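Local coordinates for protein hydroxyethylthiazole kinase (Pyrococcus horikoshii, PDB 3HPD) that probably phosphorylates the hydroxyl group of 4-methyl-5-beta-hydroxyethylthiazole using ATP and magnesium, a step in thiamine diphosphate biosynthesis, at residues H19-F24 with R73-A78; L37-V42 with T201-A206; I89-V94 with L107-R112; E145-L150 with V168-D173; G194-A199 with S237-L242. All coordinates share one frame; numbering follows the deposited sequence.

Four of the five contacts reach one mixed beta-sheet: contact 1 through strand 17-21, contact 2 through the neighbouring strand 40-43, contact 3 through strand 89-92 and contact 4 through strand 169-172. Contacts 1 and 3 touch, their centres about 10 Å apart, and follow each other along the chain; contacts 1 and 4 have centres about 27 Å apart on opposite sides of the chain's centre. Contacts 3 and 4 are nested within the loop that contact 2 closes. Contacts 1, 3 and 4 set helices on the sheet, contact 2 joins helix 193-205 to the chain entering strand 40-43, and contact 5 links that helix, which also touches Val90 and Asp92 of contact 3, to helix 235-248.

Contact 1. Residues H19-F24 with R73-A78; sequences HNITNF and RSMVKA
Ile21, the last residue of strand 17-21, meets helix 69-85 through both of its branches. Its methyl CG2 lies 3.6 Å from Met75 CG, while Met75 CE sits 4.1 Å from the same Ile21 CG2, so the methyl rests alongside the thioether chain and the two side chains slide past each other in opposite directions. Met75 CE also comes to 4.0 Å from the backbone oxygen Ile21 O. The Met75 chain is extended beyond CG (chi2 170°), which carries the sulfur and methyl along the strand residue although the bond from CA to CB of Met75 does not point at the strand. The longer branch of Ile21 brings CD1 to the methyl of Ala78, nearly a turn further along the helix; the modelled spacing is too short for two carbons, so its exact value is doubtful.

Behind this first shell, backbone hydrogen bonds to Val61 and Asn63 fix Ile21 in the sheet, and Met75 packs on Ile62 and Ile64 beside it. Ala78 is backed by Ile54 of helix 50-56, and the hydroxyl of Ser74 is held by His45 O. The strand and helix segments run at 142° to each other, with axes 10.1 Å apart at their closest: buried apolar packing of a helix on the face of a sheet, as in the alpha/beta core of ribokinase-like kinases.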
# COMPACT_ATOMS: atom_id res chain seq x y z
N HIS A 19 13.18 -0.41 12.10
CA HIS A 19 11.82 -0.21 12.58
C HIS A 19 11.22 1.06 12.00
O HIS A 19 11.76 2.15 12.20
CB HIS A 19 11.84 -0.13 14.11
CG HIS A 19 10.50 0.14 14.72
ND1 HIS A 19 10.34 0.51 16.04
CD2 HIS A 19 9.25 0.11 14.19
CE1 HIS A 19 9.06 0.68 16.30
NE2 HIS A 19 8.38 0.45 15.19
N ASN A 20 10.11 0.92 11.29
CA ASN A 20 9.44 2.07 10.69
C ASN A 20 8.09 2.37 11.32
O ASN A 20 7.24 1.48 11.47
CB ASN A 20 9.19 1.84 9.18
CG ASN A 20 10.47 1.76 8.37
OD1 ASN A 20 10.77 2.66 7.58
ND2 ASN A 20 11.23 0.69 8.57
N ILE A 21 7.90 3.63 11.72
CA ILE A 21 6.63 4.11 12.25
C ILE A 21 6.40 5.10 11.12
O ILE A 21 6.87 6.24 11.17
CB ILE A 21 6.80 4.81 13.60
CG1 ILE A 21 7.42 3.83 14.60
CG2 ILE A 21 5.44 5.29 14.10
CD1 ILE A 21 7.74 4.44 15.95
N THR A 22 5.70 4.65 10.09
CA THR A 22 5.54 5.46 8.90
C THR A 22 4.12 5.76 8.41
O THR A 22 3.14 5.51 9.12
CB THR A 22 6.39 4.79 7.79
OG1 THR A 22 6.50 5.65 6.66
CG2 THR A 22 5.76 3.45 7.38
N ASN A 23 4.02 6.31 7.20
CA ASN A 23 2.71 6.68 6.66
C ASN A 23 2.07 5.61 5.78
O ASN A 23 2.76 4.76 5.21
CB ASN A 23 2.79 8.04 5.94
CG ASN A 23 3.40 7.95 4.55
OD1 ASN A 23 2.84 7.33 3.65
ND2 ASN A 23 4.55 8.59 4.36
N PHE A 24 0.75 5.65 5.69
CA PHE A 24 -0.02 4.66 4.94
C PHE A 24 0.29 4.52 3.46
O PHE A 24 0.10 3.45 2.89
CB PHE A 24 -1.52 4.94 5.12
CG PHE A 24 -1.96 4.92 6.55
CD1 PHE A 24 -1.76 3.79 7.34
CD2 PHE A 24 -2.59 6.03 7.11
CE1 PHE A 24 -2.15 3.77 8.68
CE2 PHE A 24 -2.99 6.02 8.45
CZ PHE A 24 -2.77 4.88 9.23
N ARG A 73 1.46 10.20 19.21
CA ARG A 73 1.79 9.67 20.53
C ARG A 73 2.83 8.56 20.39
O ARG A 73 3.81 8.52 21.12
CB ARG A 73 0.52 9.13 21.19
CG ARG A 73 0.62 8.94 22.69
CD ARG A 73 -0.75 8.58 23.26
NE ARG A 73 -1.78 9.50 22.78
CZ ARG A 73 -2.83 9.14 22.04
NH1 ARG A 73 -2.99 7.87 21.70
NH2 ARG A 73 -3.71 10.05 21.65
N SER A 74 2.61 7.67 19.42
CA SER A 74 3.53 6.57 19.18
C SER A 74 4.90 7.06 18.73
O SER A 74 5.93 6.57 19.17
CB SER A 74 2.96 5.60 18.14
OG SER A 74 1.85 4.88 18.65
N MET A 75 4.91 8.04 17.83
CA MET A 75 6.16 8.59 17.31
C MET A 75 7.00 9.30 18.36
O MET A 75 8.23 9.15 18.39
CB MET A 75 5.87 9.54 16.15
CG MET A 75 5.30 8.83 14.93
SD MET A 75 4.69 9.98 13.71
CE MET A 75 4.06 8.84 12.47
N VAL A 76 6.35 10.07 19.22
CA VAL A 76 7.06 10.79 20.27
C VAL A 76 7.60 9.80 21.30
O VAL A 76 8.74 9.93 21.76
CB VAL A 76 6.13 11.81 20.96
CG1 VAL A 76 6.81 12.39 22.19
CG2 VAL A 76 5.79 12.94 19.98
N LYS A 77 6.80 8.80 21.64
CA LYS A 77 7.21 7.78 22.60
C LYS A 77 8.37 6.98 22.03
O LYS A 77 9.33 6.66 22.74
CB LYS A 77 6.04 6.85 22.92
CG LYS A 77 6.33 5.84 24.02
CD LYS A 77 6.57 6.52 25.36
CE LYS A 77 6.89 5.51 26.46
NZ LYS A 77 7.18 6.16 27.76
N ALA A 78 8.28 6.64 20.75
CA ALA A 78 9.33 5.88 20.09
C ALA A 78 10.64 6.64 20.12
O ALA A 78 11.71 6.07 20.33
CB ALA A 78 8.94 5.59 18.65

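Contact 2. Residues L37-V42 with T201-A206; sequences LGASPV and TGAFVA
The ring of Phe204 is the flat group here, and Leu37 reaches it with one methyl: Leu37 CD2 approaches obliquely and comes within 3.8 Å of Phe204 CE2. Elsewhere the ring packs against Ala7 and Val11 of helix 2-14 and against Ala213 and Thr220 of helix 210-231, so it sits where several helices converge. Leu37 has CG anti to its backbone N (chi1 -179°), which sends CD2 into the notch between Phe204 and Ala203, where it also lies 4.1 Å from Ala203 CB. The methyl of Ala203 is shared: Ala39 CB, two residues on from Leu37, comes to 3.7 Å from Ala203 CB.

Between Leu37 and Ala39 the chain leaves helix 27-37 through a Schellman motif, with Gly38 as its C-prime residue: Gly38 N bonds to Leu35 O, and Ala39 N to Leu34 O. Gly38 has positive phi (126°), a conformation in which a side chain would press on the carbonyl oxygen of Leu37. The turn brings Ala39 onto helix 193-205 just before the chain enters strand 40-43, outermost in the ribokinase-like sheet of this chain. The carbonyl of Leu37 is taken up by Arg12 NE, and Leu34 adds its own side chain to the surface of Ala203.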
# COMPACT_ATOMS: atom_id res chain seq x y z
N LEU A 37 17.48 -3.51 -0.86
CA LEU A 37 18.82 -3.03 -0.51
C LEU A 37 19.62 -4.08 0.25
O LEU A 37 20.84 -4.18 0.11
CB LEU A 37 18.73 -1.76 0.35
CG LEU A 37 20.08 -1.15 0.76
CD1 LEU A 37 20.70 -0.44 -0.44
CD2 LEU A 37 19.89 -0.17 1.90
N GLY A 38 18.92 -4.87 1.07
CA GLY A 38 19.60 -5.90 1.85
C GLY A 38 19.32 -5.80 3.34
O GLY A 38 19.94 -6.51 4.13
N ALA A 39 18.41 -4.93 3.73
CA ALA A 39 18.07 -4.77 5.14
C ALA A 39 16.73 -5.46 5.40
O ALA A 39 16.14 -6.04 4.49
CB ALA A 39 17.97 -3.29 5.51
N SER A 40 16.26 -5.42 6.65
CA SER A 40 14.99 -6.03 7.01
C SER A 40 14.07 -4.98 7.64
O SER A 40 14.45 -4.31 8.60
CB SER A 40 15.20 -7.17 8.01
OG SER A 40 15.95 -8.23 7.44
N PRO A 41 12.86 -4.82 7.10
CA PRO A 41 11.95 -3.83 7.66
C PRO A 41 10.97 -4.43 8.66
O PRO A 41 10.70 -5.63 8.64
CB PRO A 41 11.21 -3.32 6.44
CG PRO A 41 10.99 -4.62 5.68
CD PRO A 41 12.35 -5.31 5.80
N VAL A 42 10.45 -3.59 9.53
CA VAL A 42 9.42 -3.98 10.47
C VAL A 42 8.61 -2.73 10.73
O VAL A 42 9.15 -1.70 11.14
CB VAL A 42 9.97 -4.55 11.81
CG1 VAL A 42 10.83 -3.52 12.53
CG2 VAL A 42 8.80 -4.97 12.70
N THR A 201 18.08 5.22 4.63
CA THR A 201 19.02 5.88 5.53
C THR A 201 19.00 5.16 6.87
O THR A 201 20.03 5.05 7.54
CB THR A 201 18.64 7.36 5.73
OG1 THR A 201 18.78 8.06 4.49
CG2 THR A 201 19.55 8.01 6.78
N GLY A 202 17.83 4.66 7.25
CA GLY A 202 17.72 3.92 8.50
C GLY A 202 18.63 2.71 8.49
O GLY A 202 19.23 2.37 9.52
N ALA A 203 18.73 2.05 7.34
CA ALA A 203 19.60 0.88 7.22
C ALA A 203 21.07 1.29 7.29
O ALA A 203 21.87 0.65 7.98
CB ALA A 203 19.31 0.15 5.91
N PHE A 204 21.43 2.35 6.58
CA PHE A 204 22.81 2.82 6.57
C PHE A 204 23.27 3.35 7.93
O PHE A 204 24.40 3.11 8.34
CB PHE A 204 23.00 3.90 5.51
CG PHE A 204 23.13 3.37 4.11
CD1 PHE A 204 24.32 2.81 3.68
CD2 PHE A 204 22.05 3.42 3.24
CE1 PHE A 204 24.45 2.30 2.39
CE2 PHE A 204 22.16 2.91 1.94
CZ PHE A 204 23.36 2.35 1.51
N VAL A 205 22.39 4.07 8.62
CA VAL A 205 22.77 4.64 9.91
C VAL A 205 22.96 3.57 10.98
O VAL A 205 23.56 3.82 12.03
CB VAL A 205 21.74 5.71 10.37
CG1 VAL A 205 20.53 5.06 11.02
CG2 VAL A 205 22.41 6.69 11.31
N ALA A 206 22.46 2.37 10.71
CA ALA A 206 22.61 1.27 11.66
C ALA A 206 24.04 0.71 11.58
O ALA A 206 24.51 0.07 12.52
CB ALA A 206 21.61 0.16 11.34

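Contact 3. Residues I89-V94 with L107-R112; sequences IVLDPV and LEILSR
Apolar packing carries the contact, with Leu91 set against Ile109 and Leu110 on successive positions of helix 100-112. Leu91 CG stands anti to its backbone N (chi1 170°), and the two methyls beyond it divide the work. Leu91 CD2 lies 3.9 Å from Leu110 CG and 4.0 Å from Ile109 CG2, while the other branch puts Leu91 CD1 4.1 Å from Ile109 CD1. Leu91 and Leu110 cross at about a right angle. Ile62 of the neighbouring strand 59-63 touches both Leu91 and Ile109.

This is the strand-to-helix half of a beta-alpha-beta crossover that continues into strand 116-120, and Leu91 is the strand residue that packs under the connecting helix.

Polar interactions stay within the helix or lead outward. Arg112 NH1 donates to the backbone oxygen Glu108 O at 2.9 Å; the oxygen lies in the guanidinium plane, though the donor stands well above the carbonyl plane and the bond is bent (137°). The carboxylate of Glu108 is paired with Arg72, and Arg112 NE with Glu80.

At the strand end, Pro93 centres an inverse gamma turn closed by a weak bond from Val94 N to Asp92 O. Asp92 OD2 forms a salt bridge with Lys118, which is predicted to bind ATP.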
# COMPACT_ATOMS: atom_id res chain seq x y z
N ILE A 89 17.87 7.39 15.13
CA ILE A 89 16.56 7.79 14.64
C ILE A 89 16.64 8.64 13.38
O ILE A 89 17.43 9.59 13.31
CB ILE A 89 15.80 8.61 15.70
CG1 ILE A 89 15.67 7.79 16.99
CG2 ILE A 89 14.43 9.02 15.17
CD1 ILE A 89 15.24 8.61 18.18
N VAL A 90 15.83 8.31 12.38
CA VAL A 90 15.76 9.07 11.13
C VAL A 90 14.36 9.67 11.06
O VAL A 90 13.36 8.95 11.18
CB VAL A 90 15.95 8.17 9.89
CG1 VAL A 90 15.82 9.02 8.62
CG2 VAL A 90 17.31 7.48 9.93
N LEU A 91 14.27 10.98 10.89
CA LEU A 91 12.98 11.64 10.80
C LEU A 91 12.74 12.25 9.43
O LEU A 91 13.58 13.00 8.93
CB LEU A 91 12.86 12.75 11.85
CG LEU A 91 11.64 13.67 11.70
CD1 LEU A 91 10.35 12.88 11.96
CD2 LEU A 91 11.75 14.84 12.66
N ASP A 92 11.61 11.93 8.82
CA ASP A 92 11.25 12.50 7.53
C ASP A 92 9.99 13.31 7.84
O ASP A 92 8.90 12.75 7.98
CB ASP A 92 10.92 11.42 6.50
CG ASP A 92 10.80 11.98 5.10
OD1 ASP A 92 10.34 13.14 4.97
OD2 ASP A 92 11.16 11.27 4.13
N PRO A 93 10.13 14.64 7.95
CA PRO A 93 9.05 15.59 8.26
C PRO A 93 8.13 15.88 7.09
O PRO A 93 7.92 17.04 6.73
CB PRO A 93 9.82 16.83 8.70
CG PRO A 93 10.96 16.83 7.71
CD PRO A 93 11.39 15.36 7.67
N VAL A 94 7.57 14.83 6.50
CA VAL A 94 6.69 14.98 5.35
C VAL A 94 5.58 16.01 5.56
O VAL A 94 4.73 15.86 6.44
CB VAL A 94 6.03 13.63 4.97
CG1 VAL A 94 5.15 13.80 3.74
CG2 VAL A 94 7.10 12.58 4.72
N LEU A 107 8.95 19.39 15.13
CA LEU A 107 9.79 20.10 16.09
C LEU A 107 9.81 19.41 17.45
O LEU A 107 10.82 19.44 18.15
CB LEU A 107 9.31 21.55 16.24
CG LEU A 107 9.48 22.41 14.99
CD1 LEU A 107 8.93 23.81 15.23
CD2 LEU A 107 10.95 22.47 14.61
N GLU A 108 8.69 18.79 17.81
CA GLU A 108 8.57 18.08 19.08
C GLU A 108 9.54 16.90 19.10
O GLU A 108 10.21 16.64 20.10
CB GLU A 108 7.13 17.59 19.24
CG GLU A 108 6.79 17.06 20.61
CD GLU A 108 5.33 16.66 20.72
OE1 GLU A 108 4.53 17.09 19.85
OE2 GLU A 108 4.97 15.94 21.68
N ILE A 109 9.61 16.18 17.98
CA ILE A 109 10.50 15.04 17.86
C ILE A 109 11.95 15.52 17.81
O ILE A 109 12.84 14.94 18.44
CB ILE A 109 10.16 14.23 16.58
CG1 ILE A 109 8.78 13.57 16.76
CG2 ILE A 109 11.24 13.19 16.29
CD1 ILE A 109 8.25 12.91 15.51
N LEU A 110 12.19 16.59 17.06
CA LEU A 110 13.53 17.15 16.94
C LEU A 110 14.04 17.67 18.28
O LEU A 110 15.24 17.62 18.56
CB LEU A 110 13.54 18.29 15.91
CG LEU A 110 13.49 17.84 14.44
CD1 LEU A 110 13.11 18.99 13.54
CD2 LEU A 110 14.85 17.27 14.06
N SER A 111 13.13 18.16 19.11
CA SER A 111 13.51 18.69 20.42
C SER A 111 14.06 17.56 21.29
O SER A 111 14.99 17.76 22.07
CB SER A 111 12.30 19.33 21.11
OG SER A 111 12.69 19.95 22.32
N ARG A 112 13.47 16.38 21.16
CA ARG A 112 13.93 15.24 21.94
C ARG A 112 15.24 14.71 21.35
O ARG A 112 16.08 14.18 22.07
CB ARG A 112 12.85 14.16 21.96
CG ARG A 112 11.65 14.60 22.78
CD ARG A 112 10.49 13.63 22.71
NE ARG A 112 9.42 13.98 23.64
CZ ARG A 112 8.70 15.10 23.58
NH1 ARG A 112 8.93 16.00 22.62
NH2 ARG A 112 7.75 15.32 24.47

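Contact 4. Residues E145-L150 with V168-D173; sequences EEAKKL and VDYVSD
Tyr170 of strand 169-172 lays one ring face against Lys148 of helix 144-157, with Ala147 beside it. Before it in the strand, Asp169 aims its CB away from that helix.

At Tyr170 the chain comes up to the helix: Lys148 CB stands 4.2 Å from the ring centroid, only 13° off the normal, a CH-pi contact almost over the centre. The backbone joins in, with Lys148 N 4.0 Å from Tyr170 CD2. Ala147 CB arrives obliquely, 3.8 Å from Tyr170 CD2. Chi1 of -76°, with CG anti to the carbonyl carbon, carries the ring toward the helix, and chi2 of -75° turns its face to Lys148 CB. Glu144 and Thr151 extend the helix surface that the ring touches. Replacing Tyr170 by an alanine would remove the ring and is likely to leave a gap beside Ala147, and Lys148 CB without its aromatic face.

Val171 packs on helix 210-231 instead, through Leu211, Thr215 and Leu218. Ser172 sets its CB toward helix 144-157, but its OG bonds to Gly174 N, Arg176 O and Thr177 OG1 in the turn leading to strand 177-180.

It is the aliphatic root of Lys148 that meets the ring, while its chain, bent at chi3 and chi4, leads away. The contact therefore probably rests on dispersion and CH-pi attraction, with the ammonium directed away from the ring.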
# COMPACT_ATOMS: atom_id res chain seq x y z
N GLU A 145 23.58 27.35 -3.43
CA GLU A 145 24.22 28.00 -2.29
C GLU A 145 23.24 28.14 -1.13
O GLU A 145 23.60 27.95 0.03
CB GLU A 145 24.77 29.38 -2.67
CG GLU A 145 26.29 29.47 -2.73
CD GLU A 145 26.97 29.19 -1.40
OE1 GLU A 145 26.63 29.87 -0.40
OE2 GLU A 145 27.85 28.31 -1.35
N GLU A 146 22.00 28.48 -1.46
CA GLU A 146 20.96 28.65 -0.45
C GLU A 146 20.60 27.31 0.21
O GLU A 146 20.37 27.25 1.42
CB GLU A 146 19.72 29.29 -1.08
CG GLU A 146 18.58 29.53 -0.11
CD GLU A 146 17.44 30.32 -0.74
OE1 GLU A 146 17.35 30.34 -1.98
OE2 GLU A 146 16.63 30.90 0.02
N ALA A 147 20.56 26.25 -0.58
CA ALA A 147 20.24 24.92 -0.07
C ALA A 147 21.37 24.45 0.85
O ALA A 147 21.13 23.83 1.89
CB ALA A 147 20.05 23.94 -1.21
N LYS A 148 22.60 24.75 0.45
CA LYS A 148 23.77 24.36 1.24
C LYS A 148 23.76 25.07 2.59
O LYS A 148 24.02 24.45 3.62
CB LYS A 148 25.06 24.70 0.49
CG LYS A 148 26.31 24.35 1.27
CD LYS A 148 27.58 24.46 0.43
CE LYS A 148 27.87 25.89 0.04
NZ LYS A 148 29.33 26.19 0.13
N LYS A 149 23.48 26.36 2.57
CA LYS A 149 23.44 27.14 3.80
C LYS A 149 22.32 26.64 4.70
O LYS A 149 22.49 26.54 5.92
CB LYS A 149 23.23 28.63 3.47
CG LYS A 149 22.95 29.52 4.68
CD LYS A 149 23.00 30.99 4.30
CE LYS A 149 22.34 31.88 5.34
NZ LYS A 149 22.98 31.79 6.68
N LEU A 150 21.17 26.31 4.11
CA LEU A 150 20.04 25.81 4.87
C LEU A 150 20.40 24.51 5.59
O LEU A 150 20.14 24.35 6.78
CB LEU A 150 18.83 25.56 3.96
CG LEU A 150 17.62 24.93 4.66
CD1 LEU A 150 17.14 25.86 5.77
CD2 LEU A 150 16.50 24.69 3.66
N VAL A 168 20.02 18.63 -6.61
CA VAL A 168 21.31 18.37 -6.00
C VAL A 168 20.98 18.25 -4.52
O VAL A 168 20.32 19.13 -3.97
CB VAL A 168 22.31 19.54 -6.21
CG1 VAL A 168 23.59 19.27 -5.43
CG2 VAL A 168 22.62 19.71 -7.69
N ASP A 169 21.41 17.17 -3.88
CA ASP A 169 21.14 17.00 -2.46
C ASP A 169 22.32 17.50 -1.65
O ASP A 169 23.47 17.39 -2.09
CB ASP A 169 20.92 15.52 -2.10
CG ASP A 169 19.88 14.86 -2.96
OD1 ASP A 169 18.69 15.24 -2.88
OD2 ASP A 169 20.25 13.94 -3.72
N TYR A 170 22.05 18.04 -0.47
CA TYR A 170 23.10 18.51 0.42
C TYR A 170 22.91 17.82 1.76
O TYR A 170 21.78 17.72 2.26
CB TYR A 170 23.05 20.03 0.59
CG TYR A 170 23.59 20.75 -0.62
CD1 TYR A 170 24.96 20.80 -0.86
CD2 TYR A 170 22.73 21.29 -1.57
CE1 TYR A 170 25.46 21.39 -2.02
CE2 TYR A 170 23.22 21.88 -2.72
CZ TYR A 170 24.59 21.92 -2.94
OH TYR A 170 25.07 22.47 -4.10
N VAL A 171 24.00 17.33 2.32
CA VAL A 171 23.98 16.64 3.61
C VAL A 171 25.06 17.26 4.47
O VAL A 171 26.19 17.42 4.01
CB VAL A 171 24.29 15.14 3.43
CG1 VAL A 171 23.95 14.38 4.71
CG2 VAL A 171 23.53 14.58 2.25
N SER A 172 24.72 17.60 5.70
CA SER A 172 25.70 18.21 6.60
C SER A 172 25.45 17.86 8.06
O SER A 172 24.30 17.66 8.47
CB SER A 172 25.68 19.73 6.45
OG SER A 172 26.65 20.34 7.30
N ASP A 173 26.53 17.77 8.83
CA ASP A 173 26.42 17.48 10.25
C ASP A 173 26.80 18.75 11.00
O ASP A 173 26.99 18.74 12.21
CB ASP A 173 27.35 16.32 10.64
CG ASP A 173 28.82 16.65 10.45
OD1 ASP A 173 29.14 17.75 9.95
OD2 ASP A 173 29.66 15.80 10.81

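Contact 5. Residues G194-A199 with S237-L242; sequences GCMVAA and SFHVKL. With PO4 (phosphate ion), chain B.
Met196 and His239 are brought together by two different first torsions. Met196 has CG anti to its carbonyl carbon (chi1 -70°) and an extended chain beyond, which pushes the terminal methyl out from helix 193-205. His239, on helix 235-248, has CG anti to its backbone N (chi1 -178°), swinging the imidazole back toward that methyl. Met196 CE ends 3.6 Å from His239 NE2 and 4.0 Å from His239 CD2, approaching the ring obliquely. The polar partner of this nitrogen is the hydroxyl of Tyr243, with which NE2 forms a hydrogen bond. Further up the methionine, Met196 SD lies 4.4 Å from Leu242 CD1, a looser apolar contact. The extended methionine spans much of the gap between the helices, whose nearest CA atoms, of Met196 and Leu242, are 10.2 Å apart.

Near the start of helix 193-205, Gly194 N makes a weak hydrogen bond to phosphate O2, 3.0 Å long and bent to 126°. The absence of a side chain at Gly194 lets that oxygen come close. The ion probably came from the crystallisation liquor, but its place at the helix start is consistent with the anion hole of ribokinase-like kinases.

Met196 is flanked by Phe221 of helix 210-231 and Thr29 of helix 27-37, while Cys195 and Ala198 of its own helix touch Asp92 of strand 89-92. Helix 235-248 also borders two other copies of the protein: Ser237 OG hydrogen-bonds to Asp244 of the second subunit, His239 touches Asn32 of that subunit, and Lys241 packs on Ser237 of the third.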
# COMPACT_ATOMS: atom_id res chain seq x y z
N GLY A 194 11.17 10.24 -1.52
CA GLY A 194 12.00 10.82 -0.47
C GLY A 194 11.85 9.95 0.77
O GLY A 194 12.79 9.79 1.55
N CYS A 195 10.66 9.37 0.94
CA CYS A 195 10.39 8.51 2.08
C CYS A 195 11.18 7.21 1.94
O CYS A 195 11.59 6.62 2.93
CB CYS A 195 8.89 8.22 2.17
SG CYS A 195 7.87 9.71 2.42
N MET A 196 11.40 6.78 0.70
CA MET A 196 12.19 5.58 0.46
C MET A 196 13.61 5.87 0.92
O MET A 196 14.25 5.03 1.55
CB MET A 196 12.21 5.22 -1.03
CG MET A 196 10.89 4.73 -1.59
SD MET A 196 11.05 4.39 -3.36
CE MET A 196 9.56 3.44 -3.65
N VAL A 197 14.10 7.07 0.61
CA VAL A 197 15.45 7.46 1.00
C VAL A 197 15.59 7.50 2.52
O VAL A 197 16.61 7.11 3.06
CB VAL A 197 15.83 8.83 0.40
CG1 VAL A 197 17.17 9.28 0.95
CG2 VAL A 197 15.89 8.74 -1.11
N ALA A 198 14.56 7.99 3.20
CA ALA A 198 14.59 8.05 4.66
C ALA A 198 14.68 6.64 5.23
O ALA A 198 15.43 6.38 6.17
CB ALA A 198 13.35 8.76 5.20
N ALA A 199 13.90 5.72 4.66
CA ALA A 199 13.90 4.33 5.11
C ALA A 199 15.26 3.68 4.88
O ALA A 199 15.78 2.97 5.74
CB ALA A 199 12.81 3.54 4.40
N SER A 237 6.51 1.43 -14.77
CA SER A 237 7.66 0.54 -14.97
C SER A 237 8.90 1.08 -14.28
O SER A 237 9.73 0.30 -13.80
CB SER A 237 7.93 0.38 -16.47
OG SER A 237 6.81 -0.19 -17.12
N PHE A 238 9.03 2.40 -14.23
CA PHE A 238 10.17 3.04 -13.58
C PHE A 238 10.16 2.71 -12.08
O PHE A 238 11.20 2.39 -11.50
CB PHE A 238 10.10 4.56 -13.80
CG PHE A 238 11.09 5.36 -12.99
CD1 PHE A 238 12.45 5.33 -13.29
CD2 PHE A 238 10.64 6.18 -11.96
CE1 PHE A 238 13.36 6.11 -12.57
CE2 PHE A 238 11.54 6.96 -11.23
CZ PHE A 238 12.90 6.93 -11.54
N HIS A 239 8.98 2.79 -11.47
CA HIS A 239 8.83 2.50 -10.04
C HIS A 239 9.33 1.08 -9.74
O HIS A 239 10.07 0.86 -8.78
CB HIS A 239 7.36 2.63 -9.63
CG HIS A 239 7.10 2.39 -8.18
ND1 HIS A 239 5.83 2.24 -7.66
CD2 HIS A 239 7.95 2.27 -7.12
CE1 HIS A 239 5.91 2.04 -6.36
NE2 HIS A 239 7.18 2.06 -6.01
N VAL A 240 8.91 0.12 -10.57
CA VAL A 240 9.29 -1.27 -10.40
C VAL A 240 10.81 -1.45 -10.47
O VAL A 240 11.40 -2.19 -9.67
CB VAL A 240 8.63 -2.17 -11.49
CG1 VAL A 240 9.20 -3.58 -11.42
CG2 VAL A 240 7.12 -2.20 -11.30
N LYS A 241 11.44 -0.78 -11.43
CA LYS A 241 12.88 -0.89 -11.61
C LYS A 241 13.71 -0.29 -10.48
O LYS A 241 14.89 -0.60 -10.34
CB LYS A 241 13.28 -0.25 -12.94
CG LYS A 241 12.76 -0.98 -14.17
CD LYS A 241 13.44 -2.33 -14.35
CE LYS A 241 12.97 -3.03 -15.61
NZ LYS A 241 13.79 -4.23 -15.94
N LEU A 242 13.10 0.56 -9.66
CA LEU A 242 13.83 1.14 -8.53
C LEU A 242 14.26 0.03 -7.58
O LEU A 242 15.40 -0.00 -7.11
CB LEU A 242 12.97 2.17 -7.79
CG LEU A 242 12.65 3.47 -8.54
CD1 LEU A 242 11.73 4.35 -7.69
CD2 LEU A 242 13.94 4.21 -8.87
P PO4 B . 10.59 14.39 -2.08
O1 PO4 B . 10.82 15.19 -0.86
O2 PO4 B . 9.98 12.95 -1.64
O3 PO4 B . 12.00 13.97 -2.71
O4 PO4 B . 9.73 14.94 -3.15